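Local coordinates for protein 6-aminohexanoate-dimer hydrolase (Bacillus anthracis, PDB 4GB7) that probably hydrolyses the amide bond of 6-aminohexanoate dimers, as a serine hydrolase of the beta-lactamase superfamily, at residues 141-146 with 356-361; 157-162 with 166-171; 183-188 with 255-260. One frame throughout, in Å; residues are numbered along the deposited sequence.

Interaction 1 (141-146 with 356-361)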
loop_
_atom_site.group_PDB
_atom_site.type_symbol
_atom_site.label_atom_id
_atom_site.label_comp_id
_atom_site.label_asym_id
_atom_site.label_seq_id
_atom_site.Cartn_x
_atom_site.Cartn_y
_atom_site.Cartn_z
ATOM N N LEU A 141 0.362 1.107 0.222
ATOM C CA LEU A 141 0.536 -0.347 0.243
ATOM C C LEU A 141 -0.579 -1.017 1.043
ATOM O O LEU A 141 -0.897 -2.126 0.768
ATOM C CB LEU A 141 1.873 -0.784 0.783
ATOM C CG LEU A 141 3.027 -0.822 -0.202
ATOM C CD1 LEU A 141 3.052 0.199 -1.297
ATOM C CD2 LEU A 141 4.362 -0.980 0.506
ATOM N N ALA A 142 -1.137 -0.330 2.051
ATOM C CA ALA A 142 -2.275 -0.833 2.790
ATOM C C ALA A 142 -3.424 -1.265 1.958
ATOM O O ALA A 142 -4.200 -2.181 2.382
ATOM C CB ALA A 142 -2.769 0.248 3.776
ATOM N N LYS A 143 -3.604 -0.661 0.793
ATOM C CA LYS A 143 -4.883 -0.889 0.085
ATOM C C LYS A 143 -5.138 -2.351 -0.297
ATOM O O LYS A 143 -6.292 -2.819 -0.337
ATOM C CB LYS A 143 -4.926 -0.013 -1.168
ATOM C CG LYS A 143 -4.997 1.464 -0.858
ATOM C CD LYS A 143 -5.142 2.328 -2.087
ATOM C CE LYS A 143 -5.520 3.781 -1.752
ATOM N NZ LYS A 143 -4.456 4.605 -1.094
ATOM N N VAL A 144 -4.062 -3.069 -0.577
ATOM C CA VAL A 144 -4.159 -4.459 -1.032
ATOM C C VAL A 144 -4.714 -5.388 0.064
ATOM O O VAL A 144 -5.292 -6.392 -0.241
ATOM C CB VAL A 144 -2.858 -4.985 -1.655
ATOM C CG1 VAL A 144 -2.521 -4.148 -2.900
ATOM C CG2 VAL A 144 -1.694 -5.059 -0.650
ATOM N N PHE A 145 -4.559 -5.005 1.316
ATOM C CA PHE A 145 -5.111 -5.765 2.456
ATOM C C PHE A 145 -6.597 -5.630 2.513
ATOM O O PHE A 145 -7.276 -6.637 2.714
ATOM C CB PHE A 145 -4.412 -5.337 3.742
ATOM C CG PHE A 145 -2.964 -5.767 3.769
ATOM C CD1 PHE A 145 -2.620 -7.008 4.209
ATOM C CD2 PHE A 145 -1.989 -4.927 3.316
ATOM C CE1 PHE A 145 -1.311 -7.434 4.173
ATOM C CE2 PHE A 145 -0.687 -5.314 3.286
ATOM C CZ PHE A 145 -0.340 -6.568 3.716
ATOM N N THR A 146 -7.109 -4.400 2.379
ATOM C CA THR A 146 -8.546 -4.195 2.240
ATOM C C THR A 146 -9.094 -4.931 1.036
ATOM O O THR A 146 -10.125 -5.632 1.140
ATOM C CB THR A 146 -8.892 -2.698 2.206
ATOM O OG1 THR A 146 -8.656 -2.161 3.513
ATOM C CG2 THR A 146 -10.358 -2.434 1.812
ATOM N N HIS A 356 -6.551 -3.070 -11.054
ATOM C CA HIS A 356 -7.622 -4.013 -10.736
ATOM C C HIS A 356 -7.517 -4.420 -9.279
ATOM O O HIS A 356 -6.452 -4.849 -8.827
ATOM C CB HIS A 356 -7.523 -5.238 -11.648
ATOM C CG HIS A 356 -8.762 -6.124 -11.641
ATOM N ND1 HIS A 356 -10.000 -5.665 -11.323
ATOM C CD2 HIS A 356 -8.915 -7.446 -11.990
ATOM C CE1 HIS A 356 -10.886 -6.667 -11.417
ATOM N NE2 HIS A 356 -10.238 -7.754 -11.849
ATOM N N ASN A 357 -8.606 -4.270 -8.523
ATOM C CA ASN A 357 -8.703 -4.780 -7.161
ATOM C C ASN A 357 -7.575 -4.340 -6.224
ATOM O O ASN A 357 -7.038 -5.114 -5.427
ATOM C CB ASN A 357 -8.819 -6.326 -7.236
ATOM C CG ASN A 357 -10.093 -6.769 -7.948
ATOM O OD1 ASN A 357 -11.105 -6.054 -7.908
ATOM N ND2 ASN A 357 -10.039 -7.932 -8.623
ATOM N N GLN A 358 -7.251 -3.066 -6.328
ATOM C CA GLN A 358 -6.279 -2.361 -5.490
ATOM C C GLN A 358 -4.832 -2.552 -5.918
ATOM O O GLN A 358 -3.926 -2.056 -5.239
ATOM C CB GLN A 358 -6.489 -2.578 -3.984
ATOM C CG GLN A 358 -7.947 -2.357 -3.498
ATOM C CD GLN A 358 -8.356 -0.884 -3.503
ATOM O OE1 GLN A 358 -8.051 -0.136 -2.571
ATOM N NE2 GLN A 358 -9.113 -0.474 -4.541
ATOM N N TRP A 359 -4.621 -3.246 -7.044
ATOM C CA TRP A 359 -3.259 -3.482 -7.606
ATOM C C TRP A 359 -3.021 -2.789 -8.964
ATOM O O TRP A 359 -3.901 -2.725 -9.835
ATOM C CB TRP A 359 -3.020 -4.976 -7.819
ATOM C CG TRP A 359 -2.938 -5.748 -6.549
ATOM C CD1 TRP A 359 -3.982 -6.363 -5.856
ATOM C CD2 TRP A 359 -1.741 -6.096 -5.837
ATOM N NE1 TRP A 359 -3.516 -6.999 -4.768
ATOM C CE2 TRP A 359 -2.161 -6.872 -4.700
ATOM C CE3 TRP A 359 -0.377 -5.798 -5.991
ATOM C CZ2 TRP A 359 -1.273 -7.335 -3.752
ATOM C CZ3 TRP A 359 0.504 -6.289 -5.046
ATOM C CH2 TRP A 359 0.064 -7.051 -3.939
ATOM N N TRP A 360 -1.814 -2.260 -9.141
ATOM C CA TRP A 360 -1.338 -1.733 -10.420
ATOM C C TRP A 360 -0.763 -2.856 -11.256
ATOM O O TRP A 360 -0.078 -3.770 -10.741
ATOM C CB TRP A 360 -0.241 -0.683 -10.243
ATOM C CG TRP A 360 -0.635 0.496 -9.372
ATOM C CD1 TRP A 360 -0.610 0.570 -8.000
ATOM C CD2 TRP A 360 -1.168 1.800 -9.819
ATOM N NE1 TRP A 360 -1.053 1.788 -7.565
ATOM C CE2 TRP A 360 -1.402 2.578 -8.620
ATOM C CE3 TRP A 360 -1.463 2.363 -11.066
ATOM C CZ2 TRP A 360 -1.904 3.855 -8.668
ATOM C CZ3 TRP A 360 -1.917 3.677 -11.105
ATOM C CH2 TRP A 360 -2.152 4.403 -9.942
ATOM N N ILE A 361 -1.029 -2.778 -12.557
ATOM C CA ILE A 361 -0.573 -3.769 -13.524
ATOM C C ILE A 361 0.126 -3.024 -14.631
ATOM O O ILE A 361 -0.541 -2.479 -15.536
ATOM C CB ILE A 361 -1.764 -4.580 -14.090
ATOM C CG1 ILE A 361 -2.547 -5.220 -12.966
ATOM C CG2 ILE A 361 -1.276 -5.606 -15.093
ATOM C CD1 ILE A 361 -3.951 -5.605 -13.338
HETATM O O HOH W 1 -5.272 -7.984 -2.684
#
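V144 sets one methyl over the indole of W359: CG1 stands over the face of the five-membered ring, 3.5 Å from its centroid and 20° off the normal, a CH-pi contact. The branch leans toward the ring fusion, with V144 CG1 3.3 Å from W359 CE2, while V144 CB lies 3.5 Å from W359 CZ2. The two side chains run at roughly a right angle, and both V144 CB and CG1 lie against the indole. Its chi1 of -62° sets CG1 opposite the carbonyl carbon and lets it also touch Q358 O at 3.4 Å. The rim of the same indole is held by a water lying in the ring plane, which accepts from W359 NE1 (2.9 Å) and donates to V144 O (2.9 Å), so face and edge of the tryptophan both address one residue.

Q358 crosses K143 in a similar perpendicular way. A bend at chi2 (-72°) folds its amide back, bringing Q358 OE1 to 3.4 Å from K143 CB, a packing contact with an aliphatic carbon; the polar amide atoms find their partners elsewhere, OE1 with T254 OG1 and NE2 with M186 O. The type I' turn H356-W359, with positive phi at N357 and Q358, is what presents glutamine and tryptophan side by side to the helix. The far end of K143 leads away from the turn, and NZ bonds S140 OG, N251 OD1 and S300 O. S140 and K143 fit the SxxK signature at the start of a helix, consistent with the active site of a serine hydrolase of the beta-lactamase fold.

Interaction 2 (157-162 with 166-171)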
loop_
_atom_site.group_PDB
_atom_site.type_symbol
_atom_site.label_atom_id
_atom_site.label_comp_id
_atom_site.label_asym_id
_atom_site.label_seq_id
_atom_site.Cartn_x
_atom_site.Cartn_y
_atom_site.Cartn_z
ATOM N N ASN A 157 -19.594 -15.490 0.217
ATOM C CA ASN A 157 -20.990 -15.052 -0.009
ATOM C C ASN A 157 -21.583 -14.140 1.068
ATOM O O ASN A 157 -22.783 -14.182 1.366
ATOM C CB ASN A 157 -21.853 -16.264 -0.330
ATOM C CG ASN A 157 -21.502 -16.833 -1.698
ATOM O OD1 ASN A 157 -21.507 -16.111 -2.701
ATOM N ND2 ASN A 157 -21.130 -18.084 -1.737
ATOM N N ARG A 158 -20.729 -13.333 1.669
ATOM C CA ARG A 158 -21.132 -12.388 2.713
ATOM C C ARG A 158 -21.455 -11.003 2.161
ATOM O O ARG A 158 -22.181 -10.191 2.806
ATOM C CB ARG A 158 -20.049 -12.297 3.790
ATOM C CG ARG A 158 -19.919 -13.639 4.509
ATOM C CD ARG A 158 -19.082 -13.565 5.740
ATOM N NE ARG A 158 -19.782 -12.811 6.777
ATOM C CZ ARG A 158 -19.265 -12.522 7.968
ATOM N NH1 ARG A 158 -18.018 -12.891 8.265
ATOM N NH2 ARG A 158 -19.982 -11.814 8.828
ATOM N N ILE A 159 -20.874 -10.728 1.001
ATOM C CA ILE A 159 -21.104 -9.509 0.223
ATOM C C ILE A 159 -21.102 -9.895 -1.272
ATOM O O ILE A 159 -20.593 -10.958 -1.682
ATOM C CB ILE A 159 -20.028 -8.431 0.486
ATOM C CG1 ILE A 159 -18.646 -8.881 0.073
ATOM C CG2 ILE A 159 -20.052 -7.935 1.946
ATOM C CD1 ILE A 159 -17.528 -7.900 0.366
ATOM N N ASP A 160 -21.672 -9.013 -2.080
ATOM C CA ASP A 160 -21.763 -9.155 -3.512
ATOM C C ASP A 160 -21.085 -7.937 -4.109
ATOM O O ASP A 160 -21.521 -6.802 -3.866
ATOM C CB ASP A 160 -23.232 -9.179 -3.883
ATOM C CG ASP A 160 -23.488 -9.425 -5.365
ATOM O OD1 ASP A 160 -22.669 -9.123 -6.223
ATOM O OD2 ASP A 160 -24.620 -9.863 -5.675
ATOM N N LEU A 161 -20.034 -8.182 -4.878
ATOM C CA LEU A 161 -19.236 -7.120 -5.450
ATOM C C LEU A 161 -19.997 -6.247 -6.467
ATOM O O LEU A 161 -19.597 -5.145 -6.770
ATOM C CB LEU A 161 -17.967 -7.692 -6.049
ATOM C CG LEU A 161 -16.986 -8.348 -5.079
ATOM C CD1 LEU A 161 -15.751 -8.863 -5.809
ATOM C CD2 LEU A 161 -16.566 -7.381 -3.987
ATOM N N GLU A 162 -21.138 -6.728 -6.940
ATOM C CA GLU A 162 -21.938 -5.979 -7.898
ATOM C C GLU A 162 -23.052 -5.174 -7.232
ATOM O O GLU A 162 -23.777 -4.433 -7.914
ATOM C CB GLU A 162 -22.503 -6.932 -8.966
ATOM C CG GLU A 162 -21.462 -7.490 -9.925
ATOM C CD GLU A 162 -20.518 -6.438 -10.515
ATOM O OE1 GLU A 162 -20.996 -5.347 -10.901
ATOM O OE2 GLU A 162 -19.287 -6.697 -10.599
ATOM N N ASP A 166 -23.873 1.387 -0.488
ATOM C CA ASP A 166 -24.922 1.807 0.417
ATOM C C ASP A 166 -25.941 0.704 0.680
ATOM O O ASP A 166 -26.828 0.863 1.527
ATOM C CB ASP A 166 -25.572 3.152 -0.003
ATOM C CG ASP A 166 -26.288 3.103 -1.355
ATOM O OD1 ASP A 166 -26.588 2.006 -1.872
ATOM O OD2 ASP A 166 -26.589 4.211 -1.886
ATOM N N THR A 167 -25.743 -0.444 0.037
ATOM C CA THR A 167 -26.476 -1.665 0.415
ATOM C C THR A 167 -26.009 -2.108 1.824
ATOM O O THR A 167 -26.781 -2.619 2.635
ATOM C CB THR A 167 -26.259 -2.806 -0.605
ATOM O OG1 THR A 167 -26.795 -2.424 -1.904
ATOM C CG2 THR A 167 -26.930 -4.134 -0.102
ATOM N N TYR A 168 -24.729 -1.873 2.099
ATOM C CA TYR A 168 -24.130 -2.334 3.316
ATOM C C TYR A 168 -23.933 -1.223 4.320
ATOM O O TYR A 168 -23.962 -1.483 5.520
ATOM C CB TYR A 168 -22.800 -3.016 3.030
ATOM C CG TYR A 168 -22.947 -4.148 2.067
ATOM C CD1 TYR A 168 -23.658 -5.288 2.424
ATOM C CD2 TYR A 168 -22.483 -4.055 0.766
ATOM C CE1 TYR A 168 -23.811 -6.327 1.531
ATOM C CE2 TYR A 168 -22.635 -5.080 -0.140
ATOM C CZ TYR A 168 -23.349 -6.203 0.231
ATOM O OH TYR A 168 -23.511 -7.256 -0.641
ATOM N N ILE A 169 -23.690 0.007 3.824
ATOM C CA ILE A 169 -23.481 1.166 4.694
ATOM C C ILE A 169 -24.662 2.136 4.506
ATOM O O ILE A 169 -24.662 2.963 3.615
ATOM C CB ILE A 169 -22.153 1.887 4.383
ATOM C CG1 ILE A 169 -20.964 0.891 4.325
ATOM C CG2 ILE A 169 -21.992 3.013 5.408
ATOM C CD1 ILE A 169 -20.678 0.145 5.606
ATOM N N LYS A 170 -25.707 2.009 5.324
ATOM C CA LYS A 170 -26.890 2.822 5.103
ATOM C C LYS A 170 -26.603 4.315 5.286
ATOM O O LYS A 170 -27.264 5.152 4.674
ATOM C CB LYS A 170 -28.019 2.364 5.992
ATOM C CG LYS A 170 -27.809 2.549 7.483
ATOM C CD LYS A 170 -28.858 1.734 8.242
ATOM C CE LYS A 170 -29.131 2.289 9.615
ATOM N NZ LYS A 170 -30.380 1.647 10.095
ATOM N N GLU A 171 -25.609 4.638 6.116
ATOM C CA GLU A 171 -25.135 6.024 6.269
ATOM C C GLU A 171 -24.677 6.695 4.988
ATOM O O GLU A 171 -24.688 7.950 4.911
ATOM C CB GLU A 171 -23.980 6.099 7.299
ATOM C CG GLU A 171 -24.361 5.648 8.691
ATOM C CD GLU A 171 -24.105 4.176 8.945
ATOM O OE1 GLU A 171 -24.102 3.384 7.988
ATOM O OE2 GLU A 171 -23.923 3.814 10.122
#
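Y168 meets I159 and D160 with its phenol, and T167, just before it, lies against one face of that ring. In the segment 166-171 D166 comes first, its carboxylate shared between T164 OG1 and the backbone N of N174, which ties the weakly bonded helical turn to the chain on both sides of it. T167 follows; its hydroxyl also bonds T164 OG1, and its methyl CG2 sits 4.1 Å above the plane of the Y168 ring, over the centre.

Y168 then reaches across. With CG anti to the carbonyl carbon (chi1 -57°), the ring stretches toward the other segment and places OH where D160 N donates to it, at 2.9 Å and an N-H...O angle of 151°. On the face opposite T167 lies I159 CG2, 4.2 Å from the ring centroid and offset toward the rim, a CH-pi contact in which the two side chains cross nearly at right angles. I159 CB adds a 4.0 Å contact to Y168 CZ. The loop that receives the phenol is the exit from helix 143-155, the helix whose start carries a probable SxxK motif, as in the beta-lactamase superfamily: a Schellman motif with positive phi at N157 ends that helix. An Asx turn follows, in which D160 OD1 takes E162 N at 2.9 Å, from above the carboxylate plane.

Beyond the tyrosine, I169 turns to helix 251-265, packing on W259 and T263. At E171 the carbonyl oxygen accepts from Q235 NE2.

Interaction 3 (183-188 with 255-260)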
loop_
_atom_site.group_PDB
_atom_site.type_symbol
_atom_site.label_atom_id
_atom_site.label_comp_id
_atom_site.label_asym_id
_atom_site.label_seq_id
_atom_site.Cartn_x
_atom_site.Cartn_y
_atom_site.Cartn_z
ATOM N N GLN A 183 -17.253 -3.459 -6.725
ATOM C CA GLN A 183 -16.307 -3.664 -7.802
ATOM C C GLN A 183 -15.738 -2.341 -8.328
ATOM O O GLN A 183 -14.525 -2.240 -8.550
ATOM C CB GLN A 183 -16.884 -4.554 -8.920
ATOM C CG GLN A 183 -15.802 -5.028 -9.897
ATOM C CD GLN A 183 -14.727 -5.875 -9.220
ATOM O OE1 GLN A 183 -15.015 -6.883 -8.604
ATOM N NE2 GLN A 183 -13.471 -5.470 -9.361
ATOM N N GLN A 184 -16.598 -1.345 -8.523
ATOM C CA GLN A 184 -16.145 0.019 -8.902
ATOM C C GLN A 184 -15.161 0.612 -7.922
ATOM O O GLN A 184 -14.146 1.238 -8.322
ATOM C CB GLN A 184 -17.349 0.936 -9.168
ATOM C CG GLN A 184 -18.033 0.521 -10.466
ATOM C CD GLN A 184 -19.463 1.103 -10.621
ATOM O OE1 GLN A 184 -20.059 1.672 -9.647
ATOM N NE2 GLN A 184 -20.028 0.945 -11.807
ATOM N N LEU A 185 -15.437 0.416 -6.638
ATOM C CA LEU A 185 -14.524 0.865 -5.572
ATOM C C LEU A 185 -13.188 0.117 -5.655
ATOM O O LEU A 185 -12.066 0.750 -5.631
ATOM C CB LEU A 185 -15.175 0.704 -4.196
ATOM C CG LEU A 185 -16.391 1.564 -3.899
ATOM C CD1 LEU A 185 -17.212 1.016 -2.732
ATOM C CD2 LEU A 185 -16.059 3.018 -3.608
HETATM N N MSE A 186 -13.278 -1.202 -5.728
HETATM C CA MSE A 186 -12.094 -2.079 -5.909
HETATM C C MSE A 186 -11.196 -1.651 -7.085
HETATM O O MSE A 186 -9.944 -1.706 -6.999
HETATM C CB MSE A 186 -12.532 -3.538 -6.090
HETATM C CG MSE A 186 -13.057 -4.227 -4.840
HETATM SE SE MSE A 186 -11.583 -4.641 -3.662
HETATM C CE MSE A 186 -11.259 -6.382 -4.378
ATOM N N ASP A 187 -11.827 -1.191 -8.170
ATOM C CA ASP A 187 -11.101 -0.795 -9.373
ATOM C C ASP A 187 -10.785 0.704 -9.468
ATOM O O ASP A 187 -10.323 1.164 -10.530
ATOM C CB ASP A 187 -11.866 -1.265 -10.630
ATOM C CG ASP A 187 -11.836 -2.789 -10.801
ATOM O OD1 ASP A 187 -10.871 -3.404 -10.316
ATOM O OD2 ASP A 187 -12.800 -3.353 -11.353
HETATM N N MSE A 188 -11.066 1.464 -8.410
HETATM C CA MSE A 188 -10.766 2.882 -8.395
HETATM C C MSE A 188 -11.474 3.601 -9.572
HETATM O O MSE A 188 -10.908 4.379 -10.277
HETATM C CB MSE A 188 -9.250 3.111 -8.400
HETATM C CG MSE A 188 -8.655 2.824 -7.070
HETATM SE SE MSE A 188 -9.221 3.817 -5.592
HETATM C CE MSE A 188 -7.719 3.427 -4.444
ATOM N N GLU A 255 -11.377 3.362 1.817
ATOM C CA GLU A 255 -11.957 3.631 3.144
ATOM C C GLU A 255 -13.389 3.144 3.180
ATOM O O GLU A 255 -13.833 2.607 4.213
ATOM C CB GLU A 255 -11.878 5.089 3.533
ATOM C CG GLU A 255 -10.462 5.658 3.672
ATOM C CD GLU A 255 -9.583 5.006 4.724
ATOM O OE1 GLU A 255 -10.074 4.226 5.582
ATOM O OE2 GLU A 255 -8.348 5.272 4.657
ATOM N N THR A 256 -14.102 3.293 2.065
ATOM C CA THR A 256 -15.493 2.797 1.994
ATOM C C THR A 256 -15.534 1.264 2.112
ATOM O O THR A 256 -16.334 0.669 2.857
ATOM C CB THR A 256 -16.189 3.290 0.732
ATOM O OG1 THR A 256 -16.215 4.741 0.714
ATOM C CG2 THR A 256 -17.656 2.769 0.651
ATOM N N LEU A 257 -14.722 0.618 1.318
ATOM C CA LEU A 257 -14.561 -0.834 1.379
ATOM C C LEU A 257 -14.235 -1.313 2.798
ATOM O O LEU A 257 -14.775 -2.279 3.265
ATOM C CB LEU A 257 -13.492 -1.297 0.362
ATOM C CG LEU A 257 -13.826 -1.165 -1.122
ATOM C CD1 LEU A 257 -12.629 -1.479 -2.004
ATOM C CD2 LEU A 257 -15.023 -2.060 -1.486
ATOM N N ALA A 258 -13.325 -0.639 3.482
ATOM C CA ALA A 258 -13.011 -0.994 4.873
ATOM C C ALA A 258 -14.211 -0.837 5.814
ATOM O O ALA A 258 -14.380 -1.635 6.731
ATOM C CB ALA A 258 -11.788 -0.243 5.375
ATOM N N TRP A 259 -15.028 0.208 5.596
ATOM C CA TRP A 259 -16.240 0.394 6.367
ATOM C C TRP A 259 -17.174 -0.774 6.174
ATOM O O TRP A 259 -17.725 -1.290 7.129
ATOM C CB TRP A 259 -16.900 1.718 5.982
ATOM C CG TRP A 259 -17.952 2.249 6.902
ATOM C CD1 TRP A 259 -18.502 1.666 8.053
ATOM C CD2 TRP A 259 -18.583 3.548 6.784
ATOM N NE1 TRP A 259 -19.424 2.512 8.642
ATOM C CE2 TRP A 259 -19.538 3.658 7.897
ATOM C CE3 TRP A 259 -18.469 4.597 5.889
ATOM C CZ2 TRP A 259 -20.297 4.794 8.090
ATOM C CZ3 TRP A 259 -19.242 5.737 6.086
ATOM C CH2 TRP A 259 -20.146 5.826 7.158
ATOM N N ILE A 260 -17.258 -1.281 4.957
ATOM C CA ILE A 260 -18.036 -2.477 4.680
ATOM C C ILE A 260 -17.488 -3.692 5.445
ATOM O O ILE A 260 -18.247 -4.428 6.086
ATOM C CB ILE A 260 -18.087 -2.777 3.176
ATOM C CG1 ILE A 260 -18.848 -1.651 2.450
ATOM C CG2 ILE A 260 -18.742 -4.123 2.881
ATOM C CD1 ILE A 260 -18.744 -1.681 0.953
#
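L185 and L257 mark the closest backbone approach of two helical segments, their CA atoms 7.2 Å apart, a spacing filled by aliphatic side chains. The two leucines slide past each other in opposite directions, and L185 CB lies 3.8 Å from L257 CG. L257 then forks: CD2 stays alongside L185, while CD1 goes to the selenium of selenomethionine M186, 3.7 Å from M186 SE. Bends at chi2 and chi3 (-74° and -91°) curl the M186 chain so that the selenium, rather than the terminal methyl, faces the leucine. On the other side of the patch L185 CD1 meets T256 CG2 at 3.8 Å; the threonine hydroxyl is turned back to its own helix, bonded to G252 O.

Helix 182-186 ends here. M188, with positive phi, closes it in a Schellman motif, and Q183 NE2 donates to D187 OD2 at 3.0 Å, bracing the last turn. Around this apolar seam, helix 143-155 touches both partners, through I150 and Q151 on M186 and T146 on L257, whereas helix 230-235 lays L234 against T256 and W259.

Interaction 3 stands between the other two, its centre about 10 Å from each, while the centres of interactions 1 and 2 are about 19 Å apart and their nearest atoms about 6 Å. Q183 joins all three: its backbone N lies 2.9 Å from L161 O of interaction 2, and its NE2 2.8 Å from N357 OD1 of interaction 1, both probable hydrogen bonds. D187 adds a short link to the turn, D187 OD1 to H356 ND1 at 2.6 Å. I169 CD1 packs on I260 N at 3.8 Å, between interactions 2 and 3. Interaction 1 alone holds a residue of the putative SxxK pattern, K143, whose side chain is about 5 Å from a bound nitrate.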